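PDB 5TTX: hydrogenase 2 maturation peptidase from Thaumarchaeota archaeon SCGC AB-539-E09, which probably cleaves a C-terminal peptide from the precursor of a hydrogenase large subunit, a late step in maturation of the enzyme. Local coordinates for residues 10-15 and 40-45; 20-25 and 137-142. All coordinates share one frame; numbering follows the deposited sequence.

Contact 1 lies in the core and contact 2 nearer the surface, with centres about 20 Å apart, although their nearest atoms come to about 4 Å. The first joins the strands at the two ends of a beta-alpha-beta unit, 10-15 and 42-48. The second begins in the loop that leads from strand 10-15 to helix 25-34 of the same unit, and ties it to the start of the C-terminal helix 141-158. Their chemistry follows from this: backbone hydrogen bonds with aliphatic packing within the sheet, against one carboxylate that receives a serine hydroxyl and amide where two helices begin.

Contact 1. Residues 10-15 and 40-45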
ATOM      1  N   VAL A  10      25.264   4.584 -30.136  1.00 39.96           N
ATOM      2  CA  VAL A  10      26.089   3.511 -29.600  1.00 35.55           C
ATOM      3  C   VAL A  10      27.306   4.122 -28.921  1.00 38.84           C
ATOM      4  O   VAL A  10      27.935   5.029 -29.475  1.00 47.04           O
ATOM      5  CB  VAL A  10      26.537   2.525 -30.688  1.00 34.17           C
ATOM      6  CG1 VAL A  10      27.578   1.551 -30.110  1.00 33.97           C
ATOM      7  CG2 VAL A  10      25.340   1.784 -31.240  1.00 37.28           C
ATOM      8  N   LEU A  11      27.618   3.634 -27.719  1.00 27.49           N
ATOM      9  CA  LEU A  11      28.779   4.056 -26.955  1.00 30.24           C
ATOM     10  C   LEU A  11      29.759   2.902 -26.915  1.00 31.29           C
ATOM     11  O   LEU A  11      29.404   1.805 -26.474  1.00 31.86           O
ATOM     12  CB  LEU A  11      28.404   4.468 -25.527  1.00 33.68           C
ATOM     13  CG  LEU A  11      29.630   4.627 -24.593  1.00 36.56           C
ATOM     14  CD1 LEU A  11      30.530   5.736 -25.089  1.00 27.55           C
ATOM     15  CD2 LEU A  11      29.241   4.887 -23.115  1.00 32.44           C
ATOM     16  N   VAL A  12      30.982   3.136 -27.378  1.00 27.28           N
ATOM     17  CA  VAL A  12      32.088   2.215 -27.128  1.00 24.18           C
ATOM     18  C   VAL A  12      33.054   2.909 -26.178  1.00 35.08           C
ATOM     19  O   VAL A  12      33.652   3.939 -26.534  1.00 36.52           O
ATOM     20  CB  VAL A  12      32.789   1.791 -28.426  1.00 27.70           C
ATOM     21  CG1 VAL A  12      33.875   0.751 -28.148  1.00 23.35           C
ATOM     22  CG2 VAL A  12      31.778   1.285 -29.456  1.00 31.22           C
ATOM     23  N   ALA A  13      33.215   2.339 -24.978  1.00 32.01           N
ATOM     24  CA  ALA A  13      33.908   2.992 -23.872  1.00 26.40           C
ATOM     25  C   ALA A  13      35.171   2.231 -23.522  1.00 25.71           C
ATOM     26  O   ALA A  13      35.107   1.059 -23.142  1.00 29.48           O
ATOM     27  CB  ALA A  13      33.005   3.097 -22.636  1.00 25.74           C
ATOM     28  N   GLY A  14      36.319   2.898 -23.642  1.00 32.18           N
ATOM     29  CA  GLY A  14      37.572   2.339 -23.175  1.00 25.67           C
ATOM     30  C   GLY A  14      37.865   2.793 -21.758  1.00 30.13           C
ATOM     31  O   GLY A  14      37.877   3.991 -21.467  1.00 36.84           O
ATOM     32  N   VAL A  15      38.091   1.831 -20.874  1.00 26.09           N
ATOM     33  CA  VAL A  15      38.253   2.107 -19.454  1.00 34.31           C
ATOM     34  C   VAL A  15      39.621   1.609 -19.014  1.00 35.48           C
ATOM     35  O   VAL A  15      39.967   0.445 -19.260  1.00 33.00           O
ATOM     36  CB  VAL A  15      37.150   1.436 -18.614  1.00 33.91           C
ATOM     37  CG1 VAL A  15      37.339   1.748 -17.165  1.00 28.69           C
ATOM     38  CG2 VAL A  15      35.779   1.880 -19.070  1.00 34.12           C
ATOM     39  N   ASP A  40      28.504   8.171 -37.693  1.00 44.68           N
ATOM     40  CA  ASP A  40      28.364   9.239 -36.703  1.00 49.89           C
ATOM     41  C   ASP A  40      27.666   8.766 -35.439  1.00 48.79           C
ATOM     42  O   ASP A  40      27.917   9.310 -34.354  1.00 52.41           O
ATOM     43  CB  ASP A  40      27.588  10.421 -37.290  1.00 61.34           C
ATOM     44  CG  ASP A  40      28.464  11.352 -38.105  1.00 81.74           C
ATOM     45  OD1 ASP A  40      27.958  11.920 -39.098  1.00 93.35           O
ATOM     46  OD2 ASP A  40      29.660  11.515 -37.761  1.00 86.41           O
ATOM     47  N   TYR A  41      26.791   7.760 -35.544  1.00 45.42           N
ATOM     48  CA  TYR A  41      26.006   7.386 -34.375  1.00 48.90           C
ATOM     49  C   TYR A  41      26.826   6.602 -33.346  1.00 47.28           C
ATOM     50  O   TYR A  41      26.385   6.454 -32.201  1.00 42.97           O
ATOM     51  CB  TYR A  41      24.741   6.620 -34.814  1.00 36.39           C
ATOM     52  CG  TYR A  41      24.997   5.234 -35.345  1.00 35.28           C
ATOM     53  CD1 TYR A  41      25.228   4.169 -34.470  1.00 35.79           C
ATOM     54  CD2 TYR A  41      24.998   4.974 -36.706  1.00 36.73           C
ATOM     55  CE1 TYR A  41      25.498   2.896 -34.937  1.00 39.29           C
ATOM     56  CE2 TYR A  41      25.220   3.685 -37.183  1.00 37.47           C
ATOM     57  CZ  TYR A  41      25.483   2.661 -36.285  1.00 40.01           C
ATOM     58  OH  TYR A  41      25.725   1.388 -36.727  1.00 43.64           O
ATOM     59  N   VAL A  42      28.007   6.121 -33.711  1.00 42.00           N
ATOM     60  CA  VAL A  42      28.904   5.464 -32.773  1.00 42.55           C
ATOM     61  C   VAL A  42      29.749   6.520 -32.068  1.00 42.28           C
ATOM     62  O   VAL A  42      30.384   7.350 -32.723  1.00 34.92           O
ATOM     63  CB  VAL A  42      29.798   4.452 -33.502  1.00 43.18           C
ATOM     64  CG1 VAL A  42      30.789   3.818 -32.525  1.00 36.53           C
ATOM     65  CG2 VAL A  42      28.939   3.405 -34.153  1.00 31.56           C
ATOM     66  N   ASP A  43      29.755   6.499 -30.734  1.00 33.41           N
ATOM     67  CA  ASP A  43      30.700   7.289 -29.946  1.00 36.77           C
ATOM     68  C   ASP A  43      31.742   6.343 -29.363  1.00 32.48           C
ATOM     69  O   ASP A  43      31.431   5.554 -28.465  1.00 37.30           O
ATOM     70  CB  ASP A  43      30.016   8.040 -28.809  1.00 43.99           C
ATOM     71  CG  ASP A  43      29.379   9.306 -29.250  1.00 60.08           C
ATOM     72  OD1 ASP A  43      28.911  10.032 -28.352  1.00 61.36           O
ATOM     73  OD2 ASP A  43      29.323   9.572 -30.480  1.00 71.55           O
ATOM     74  N   ALA A  44      32.968   6.414 -29.870  1.00 33.93           N
ATOM     75  CA  ALA A  44      34.112   5.725 -29.271  1.00 36.42           C
ATOM     76  C   ALA A  44      34.761   6.701 -28.302  1.00 33.57           C
ATOM     77  O   ALA A  44      35.342   7.691 -28.727  1.00 40.53           O
ATOM     78  CB  ALA A  44      35.105   5.278 -30.340  1.00 30.74           C
ATOM     79  N   ARG A  45      34.638   6.452 -27.001  1.00 30.75           N
ATOM     80  CA  ARG A  45      35.006   7.447 -26.002  1.00 33.90           C
ATOM     81  C   ARG A  45      36.038   6.869 -25.042  1.00 34.51           C
ATOM     82  O   ARG A  45      35.857   5.769 -24.495  1.00 33.46           O
ATOM     83  CB  ARG A  45      33.767   7.950 -25.240  1.00 38.59           C
ATOM     84  CG  ARG A  45      33.226   9.287 -25.784  1.00 49.70           C
ATOM     85  CD  ARG A  45      31.901   9.740 -25.140  1.00 55.25           C
ATOM     86  NE  ARG A  45      31.981   9.921 -23.685  1.00 59.84           N
ATOM     87  CZ  ARG A  45      30.921  10.038 -22.884  1.00 63.19           C
ATOM     88  NH1 ARG A  45      31.078  10.201 -21.574  1.00 67.67           N
ATOM     89  NH2 ARG A  45      29.696   9.987 -23.391  1.00 56.69           N
TER
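The main-chain oxygen of Val-10 takes the amide of Asp-43 at 2.7 Å, the N-H pointing at it almost without bend (177°). The CA-H of Val-42 also leans on this oxygen, so the carbonyl is approached by two groups of the neighbouring strand. The pattern continues along the pair: Asp-43 O receives Val-12 N, Val-12 O receives Arg-45 N, and Arg-45 O receives Gly-14 N at 3.0 Å. At the beginning of the pair, Val-10 N donates to Tyr-41 O. The bonding is that of parallel neighbours, here the two strands of a beta-alpha-beta crossover, whose helix 25-34 carries the chain back so that 42-48 can run parallel to 10-15; 42-48 is the outermost strand on this side within the chain, while 63-69 flanks 10-15 on its other side. On the face that carries Val-10, Val-12, Val-42 and Ala-44, Val-12 CG2 meets Val-42 CG1 at 4.1 Å, and helix 25-34 packs there through Val-30 and Leu-33. Val-10 CG2, set anti to the carbonyl carbon, reaches the edge of the Tyr-41 ring in its plane, 3.9 Å from CE1. The other face holds Leu-11 and Arg-45, which cross at about a right angle: Leu-11 CD1 touches Arg-45 CB at 3.9 Å, on the aliphatic root of the arginine. Its guanidinium turns elsewhere, NH2 forming a salt bridge with Asp-57 and a hydrogen bond with Tyr-61, whose hydroxyl also meets Asp-43 OD1.

Contact 2. Residues 20-25 and 137-142; sequences MGDDGF and LELSEE
Asp-22 and Ser-140 meet through two hydrogen bonds, the carboxylate presenting one oxygen to the serine hydroxyl and the other to its amide. Ser-140 is the N-cap of helix 141-158, its OG also accepting from Val-143 N, while Gly-24 occupies the N-cap position of helix 25-34, so the contact joins the starts of two helices. The 3-10 segment 22-24 leads into the second of them. At OD2, Ser-140 N arrives at 2.7 Å on the syn lone pair, with an N-H...O angle of 164°. Ser-140 OG gives its proton to OD1 at 2.8 Å, also on the syn side but 30° out of the carboxylate plane. A chi1 of 60° wedges that hydroxyl between its own backbone N and carbonyl carbon, where it can serve both the aspartate and the helix end. OD1 has further donors in the amides of Arg-131 and Ser-132, so the buried carboxylate is well supplied with N-H and O-H groups. An alanine in place of Asp-22 would probably leave the amide of Ser-140 without its acceptor and free the serine hydroxyl from one of its two anchors. Beside this polar pair, Leu-139 sends its CD2 branch to the 20-25 backbone: the methyl lies 3.6 Å from Gly-21 O and 3.8 Å from Phe-25 N. The same methyl also lies against the carbonyl carbon of Gly-24. The Phe-25 ring itself packs on Val-143, Thr-147 and Ala-150 of helix 141-158. Further back along the loop, a CA-H of Gly-21 points to Glu-138 O, with 3.4 Å between CA and that oxygen.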
HETATM    1  N   MSE A  20      49.511   2.885 -16.867  1.00 26.76           N
HETATM    2  CA  MSE A  20      49.751   1.635 -16.163  1.00 37.42           C
HETATM    3  C   MSE A  20      49.819   0.479 -17.142  1.00 36.54           C
HETATM    4  O   MSE A  20      49.134  -0.528 -16.977  1.00 35.88           O
HETATM    5  CB  MSE A  20      48.663   1.389 -15.114  1.00 29.82           C
HETATM    6  CG  MSE A  20      48.608   2.483 -14.092  1.00 42.75           C
HETATM    7 SE   MSE A  20      50.130   2.449 -12.840  1.00 56.98          SE
HETATM    8  CE  MSE A  20      49.410   3.727 -11.511  1.00 62.64           C
ATOM      9  N   GLY A  21      50.632   0.640 -18.169  1.00 32.61           N
ATOM     10  CA  GLY A  21      50.950  -0.496 -19.013  1.00 35.82           C
ATOM     11  C   GLY A  21      49.725  -1.042 -19.702  1.00 29.56           C
ATOM     12  O   GLY A  21      49.010  -0.328 -20.411  1.00 31.10           O
ATOM     13  N   ASP A  22      49.470  -2.328 -19.500  1.00 29.38           N
ATOM     14  CA  ASP A  22      48.376  -2.964 -20.218  1.00 24.18           C
ATOM     15  C   ASP A  22      46.994  -2.568 -19.684  1.00 28.36           C
ATOM     16  O   ASP A  22      45.986  -2.954 -20.290  1.00 28.54           O
ATOM     17  CB  ASP A  22      48.551  -4.484 -20.191  1.00 23.69           C
ATOM     18  CG  ASP A  22      49.748  -4.952 -21.002  1.00 30.41           C
ATOM     19  OD1 ASP A  22      50.248  -6.060 -20.717  1.00 33.51           O
ATOM     20  OD2 ASP A  22      50.212  -4.212 -21.917  1.00 36.24           O
ATOM     21  N   ASP A  23      46.902  -1.791 -18.598  1.00 30.12           N
ATOM     22  CA  ASP A  23      45.603  -1.217 -18.252  1.00 27.95           C
ATOM     23  C   ASP A  23      45.139  -0.203 -19.276  1.00 31.87           C
ATOM     24  O   ASP A  23      43.976   0.212 -19.230  1.00 32.14           O
ATOM     25  CB  ASP A  23      45.632  -0.545 -16.881  1.00 31.31           C
ATOM     26  CG  ASP A  23      44.250  -0.434 -16.260  1.00 38.54           C
ATOM     27  OD1 ASP A  23      43.492  -1.427 -16.363  1.00 43.38           O
ATOM     28  OD2 ASP A  23      43.920   0.617 -15.651  1.00 34.34           O
ATOM     29  N   GLY A  24      46.023   0.231 -20.174  1.00 28.53           N
ATOM     30  CA  GLY A  24      45.603   1.068 -21.274  1.00 23.55           C
ATOM     31  C   GLY A  24      44.987   0.328 -22.445  1.00 27.44           C
ATOM     32  O   GLY A  24      44.760   0.942 -23.486  1.00 30.10           O
ATOM     33  N   PHE A  25      44.700  -0.973 -22.317  1.00 26.72           N
ATOM     34  CA  PHE A  25      44.022  -1.705 -23.394  1.00 30.66           C
ATOM     35  C   PHE A  25      42.770  -0.980 -23.904  1.00 35.83           C
ATOM     36  O   PHE A  25      42.630  -0.732 -25.107  1.00 35.07           O
ATOM     37  CB  PHE A  25      43.665  -3.112 -22.907  1.00 22.21           C
ATOM     38  CG  PHE A  25      42.624  -3.816 -23.750  1.00 26.35           C
ATOM     39  CD1 PHE A  25      41.288  -3.916 -23.317  1.00 23.97           C
ATOM     40  CD2 PHE A  25      42.978  -4.401 -24.960  1.00 20.11           C
ATOM     41  CE1 PHE A  25      40.328  -4.592 -24.101  1.00 20.53           C
ATOM     42  CE2 PHE A  25      42.024  -5.073 -25.748  1.00 27.69           C
ATOM     43  CZ  PHE A  25      40.725  -5.181 -25.332  1.00 20.18           C
ATOM     44  N   LEU A 137      53.928   3.786 -20.313  1.00 37.81           N
ATOM     45  CA  LEU A 137      53.155   4.388 -21.388  1.00 42.94           C
ATOM     46  C   LEU A 137      52.809   3.390 -22.481  1.00 45.68           C
ATOM     47  O   LEU A 137      52.035   3.732 -23.386  1.00 40.73           O
ATOM     48  CB  LEU A 137      53.939   5.557 -22.012  1.00 33.95           C
ATOM     49  CG  LEU A 137      54.355   6.599 -20.976  1.00 40.83           C
ATOM     50  CD1 LEU A 137      55.347   7.599 -21.534  1.00 43.77           C
ATOM     51  CD2 LEU A 137      53.128   7.300 -20.432  1.00 37.24           C
ATOM     52  N   GLU A 138      53.361   2.178 -22.425  1.00 37.97           N
ATOM     53  CA  GLU A 138      53.296   1.259 -23.548  1.00 39.53           C
ATOM     54  C   GLU A 138      52.513   0.002 -23.199  1.00 38.75           C
ATOM     55  O   GLU A 138      52.420  -0.395 -22.036  1.00 33.90           O
ATOM     56  CB  GLU A 138      54.696   0.853 -24.019  1.00 40.51           C
ATOM     57  CG  GLU A 138      55.615   2.014 -24.434  1.00 56.91           C
ATOM     58  CD  GLU A 138      55.145   2.765 -25.678  1.00 74.81           C
ATOM     59  OE1 GLU A 138      54.203   2.299 -26.366  1.00 70.89           O
ATOM     60  OE2 GLU A 138      55.735   3.832 -25.975  1.00 88.67           O
ATOM     61  N   LEU A 139      51.940  -0.612 -24.228  1.00 38.09           N
ATOM     62  CA  LEU A 139      51.334  -1.923 -24.102  1.00 31.26           C
ATOM     63  C   LEU A 139      52.379  -2.987 -24.386  1.00 28.39           C
ATOM     64  O   LEU A 139      53.273  -2.793 -25.214  1.00 33.09           O
ATOM     65  CB  LEU A 139      50.173  -2.094 -25.087  1.00 29.41           C
ATOM     66  CG  LEU A 139      49.018  -1.096 -25.087  1.00 38.43           C
ATOM     67  CD1 LEU A 139      48.140  -1.332 -26.327  1.00 36.44           C
ATOM     68  CD2 LEU A 139      48.176  -1.187 -23.796  1.00 24.75           C
ATOM     69  N   SER A 140      52.241  -4.123 -23.711  1.00 34.96           N
ATOM     70  CA  SER A 140      52.964  -5.324 -24.087  1.00 26.15           C
ATOM     71  C   SER A 140      52.616  -5.731 -25.521  1.00 34.33           C
ATOM     72  O   SER A 140      51.582  -5.364 -26.083  1.00 34.68           O
ATOM     73  CB  SER A 140      52.607  -6.488 -23.156  1.00 25.35           C
ATOM     74  OG  SER A 140      51.193  -6.757 -23.221  1.00 28.75           O
ATOM     75  N   GLU A 141      53.513  -6.514 -26.100  1.00 29.39           N
ATOM     76  CA  GLU A 141      53.303  -7.121 -27.399  1.00 35.92           C
ATOM     77  C   GLU A 141      51.934  -7.812 -27.476  1.00 38.95           C
ATOM     78  O   GLU A 141      51.184  -7.629 -28.442  1.00 44.05           O
ATOM     79  CB  GLU A 141      54.466  -8.097 -27.634  1.00 31.20           C
ATOM     80  CG  GLU A 141      54.660  -8.519 -29.047  1.00 63.11           C
ATOM     81  CD  GLU A 141      56.044  -9.083 -29.300  1.00 72.31           C
ATOM     82  OE1 GLU A 141      56.720  -9.497 -28.324  1.00 66.48           O
ATOM     83  OE2 GLU A 141      56.451  -9.097 -30.487  1.00 85.09           O
ATOM     84  N   GLU A 142      51.576  -8.580 -26.439  1.00 31.17           N
ATOM     85  CA  GLU A 142      50.333  -9.342 -26.463  1.00 28.22           C
ATOM     86  C   GLU A 142      49.120  -8.428 -26.456  1.00 27.99           C
ATOM     87  O   GLU A 142      48.177  -8.628 -27.231  1.00 35.07           O
ATOM     88  CB  GLU A 142      50.262 -10.304 -25.277  1.00 25.16           C
ATOM     89  CG  GLU A 142      51.302 -11.396 -25.340  1.00 26.99           C
ATOM     90  CD  GLU A 142      52.520 -11.058 -24.477  1.00 40.00           C
ATOM     91  OE1 GLU A 142      53.039 -11.984 -23.811  1.00 37.36           O
ATOM     92  OE2 GLU A 142      52.949  -9.868 -24.465  1.00 29.77           O
TER